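Local coordinates for OTU domain-containing protein wMelOTU (Wolbachia pipientis wMel, PDB 6W9O) that is a bacterial OTU-family deubiquitinase, a cysteine protease that probably acts as an effector by cleaving ubiquitin from modified proteins, at residues Asp78-Ala83 / Asp116-Ser121. Residues are numbered along the deposited sequence; the frame is centred on the assembly and turned at random.
Sequences DCREFA and DIMRNS
Ile117 sets its two branches against neighbouring residues of one helix, the methylene CG1 against Cys79 and the methyl CG2 against Arg80. CG1 lies 3.8 Å from Cys79 CB; with CG1 anti to the backbone N (chi1 -165°), CG2 is left between N and the carbonyl carbon and reaches Arg80 CB, also at 3.8 Å. Cys79 meets the isoleucine through its CB. Beside this buried pair, Arg80 and Met118 cross at about a right angle. The arginine runs extended from CG to NE, and its CD passes 3.9 Å from Met118 CG. The bend at chi2 (-52°) brings the methionine SD to 4.0 Å from Arg80 CB, and the further bend at chi3 (-58°) turns CE away from the arginine. Thus the aliphatic part of the arginine is packed, while its guanidinium extends beyond, where NH1 makes a weak hydrogen bond to Thr114 O. No hydrogen bond joins the two segments; the contact is apolar. A type I turn from Asp116 to Arg119 presents Ile117 and Met118, its two central residues. The turn's ends are tied by the Arg119 N to Asp116 O bond and by a salt bridge of 2.9 Å between Arg119 NH1 and Asp116 OD1, which lies in the guanidinium plane. Arg76, a turn earlier on helix 72-84, binds Ile117 O, and Glu129 of helix 126-137 touches both Cys79 and Ile117. The arrangement is helix-to-turn packing within the helical part of the OTU cysteine protease fold, where the turn ending helix 105-116 rests against helix 72-84.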
loop_
_atom_site.group_PDB
_atom_site.type_symbol
_atom_site.label_atom_id
_atom_site.label_comp_id
_atom_site.label_asym_id
_atom_site.label_seq_id
_atom_site.Cartn_x
_atom_site.Cartn_y
_atom_site.Cartn_z
ATOM N N ASP A 78 -6.993 -2.523 10.393
ATOM C CA ASP A 78 -6.270 -1.312 10.813
ATOM C C ASP A 78 -6.944 -0.070 10.227
ATOM O O ASP A 78 -7.018 0.985 10.876
ATOM C CB ASP A 78 -4.833 -1.333 10.261
ATOM C CG ASP A 78 -3.914 -2.422 10.902
ATOM O OD1 ASP A 78 -4.169 -2.852 12.058
ATOM O OD2 ASP A 78 -2.954 -2.795 10.183
ATOM N N CYS A 79 -7.519 -0.215 9.034
ATOM C CA CYS A 79 -8.185 0.935 8.423
ATOM C C CYS A 79 -9.539 1.155 9.066
ATOM O O CYS A 79 -9.934 2.299 9.328
ATOM C CB CYS A 79 -8.324 0.690 6.909
ATOM S SG CYS A 79 -6.677 0.691 6.081
ATOM N N ARG A 80 -10.256 0.061 9.383
ATOM C CA ARG A 80 -11.486 0.194 10.150
ATOM C C ARG A 80 -11.225 0.898 11.470
ATOM O O ARG A 80 -11.984 1.780 11.882
ATOM C CB ARG A 80 -12.069 -1.203 10.433
ATOM C CG ARG A 80 -13.257 -1.188 11.334
ATOM C CD ARG A 80 -13.746 -2.611 11.547
ATOM N NE ARG A 80 -14.720 -2.681 12.618
ATOM C CZ ARG A 80 -16.036 -2.775 12.406
ATOM N NH1 ARG A 80 -16.513 -2.824 11.153
ATOM N NH2 ARG A 80 -16.878 -2.835 13.440
ATOM N N GLU A 81 -10.183 0.464 12.180
ATOM C CA GLU A 81 -9.905 1.063 13.480
ATOM C C GLU A 81 -9.545 2.539 13.335
ATOM O O GLU A 81 -9.982 3.367 14.135
ATOM C CB GLU A 81 -8.739 0.293 14.121
ATOM C CG GLU A 81 -9.184 -1.089 14.569
ATOM C CD GLU A 81 -8.120 -1.829 15.370
ATOM O OE1 GLU A 81 -6.926 -1.468 15.299
ATOM O OE2 GLU A 81 -8.511 -2.808 16.050
ATOM N N PHE A 82 -8.740 2.878 12.327
ATOM C CA PHE A 82 -8.443 4.283 12.087
ATOM C C PHE A 82 -9.722 5.106 11.956
ATOM O O PHE A 82 -9.853 6.189 12.550
ATOM C CB PHE A 82 -7.565 4.386 10.833
ATOM C CG PHE A 82 -7.156 5.788 10.501
ATOM C CD1 PHE A 82 -5.909 6.261 10.872
ATOM C CD2 PHE A 82 -8.025 6.622 9.770
ATOM C CE1 PHE A 82 -5.504 7.577 10.557
ATOM C CE2 PHE A 82 -7.629 7.902 9.417
ATOM C CZ PHE A 82 -6.375 8.409 9.818
ATOM N N ALA A 83 -10.691 4.601 11.184
ATOM C CA ALA A 83 -11.943 5.329 10.978
ATOM C C ALA A 83 -12.802 5.407 12.229
ATOM O O ALA A 83 -13.538 6.385 12.402
ATOM C CB ALA A 83 -12.749 4.671 9.861
ATOM N N ASP A 116 -17.725 -1.233 5.166
ATOM C CA ASP A 116 -17.324 -1.554 3.798
ATOM C C ASP A 116 -15.861 -1.959 3.710
ATOM O O ASP A 116 -15.508 -2.804 2.865
ATOM C CB ASP A 116 -17.566 -0.354 2.889
ATOM C CG ASP A 116 -17.630 -0.760 1.389
ATOM O OD1 ASP A 116 -18.269 -1.804 1.056
ATOM O OD2 ASP A 116 -17.048 -0.030 0.551
ATOM N N ILE A 117 -14.972 -1.361 4.529
ATOM C CA ILE A 117 -13.551 -1.611 4.399
ATOM C C ILE A 117 -13.181 -3.051 4.747
ATOM O O ILE A 117 -12.129 -3.517 4.329
ATOM C CB ILE A 117 -12.752 -0.569 5.209
ATOM C CG1 ILE A 117 -11.254 -0.550 4.802
ATOM C CG2 ILE A 117 -12.841 -0.881 6.734
ATOM C CD1 ILE A 117 -11.031 -0.185 3.343
ATOM N N MET A 118 -14.049 -3.763 5.459
ATOM C CA MET A 118 -13.771 -5.154 5.781
ATOM C C MET A 118 -14.211 -6.108 4.686
ATOM O O MET A 118 -13.951 -7.305 4.800
ATOM C CB MET A 118 -14.447 -5.547 7.094
ATOM C CG MET A 118 -13.901 -4.721 8.294
ATOM S SD MET A 118 -12.115 -4.721 8.469
ATOM C CE MET A 118 -11.729 -6.481 8.634
ATOM N N ARG A 119 -14.853 -5.613 3.626
ATOM C CA ARG A 119 -15.336 -6.475 2.547
ATOM C C ARG A 119 -14.265 -6.589 1.475
ATOM O O ARG A 119 -13.694 -5.572 1.066
ATOM C CB ARG A 119 -16.596 -5.867 1.916
ATOM C CG ARG A 119 -17.749 -5.705 2.903
ATOM C CD ARG A 119 -18.968 -5.091 2.213
ATOM N NE ARG A 119 -20.091 -4.955 3.135
ATOM C CZ ARG A 119 -20.667 -3.807 3.464
ATOM N NH1 ARG A 119 -20.275 -2.655 2.920
ATOM N NH2 ARG A 119 -21.672 -3.816 4.333
ATOM N N ASN A 120 -13.985 -7.819 1.012
ATOM C CA ASN A 120 -12.991 -7.951 -0.054
ATOM C C ASN A 120 -13.418 -7.203 -1.314
ATOM O O ASN A 120 -12.546 -6.826 -2.108
ATOM C CB ASN A 120 -12.782 -9.419 -0.398
ATOM C CG ASN A 120 -11.938 -10.138 0.657
ATOM O OD1 ASN A 120 -11.093 -9.538 1.315
ATOM N ND2 ASN A 120 -12.169 -11.425 0.809
ATOM N N SER A 121 -14.719 -6.949 -1.455
ATOM C CA SER A 121 -15.240 -6.210 -2.604
ATOM C C SER A 121 -14.758 -4.763 -2.639
ATOM O O SER A 121 -14.763 -4.159 -3.724
ATOM C CB SER A 121 -16.771 -6.232 -2.646
ATOM O OG SER A 121 -17.338 -5.774 -1.418
#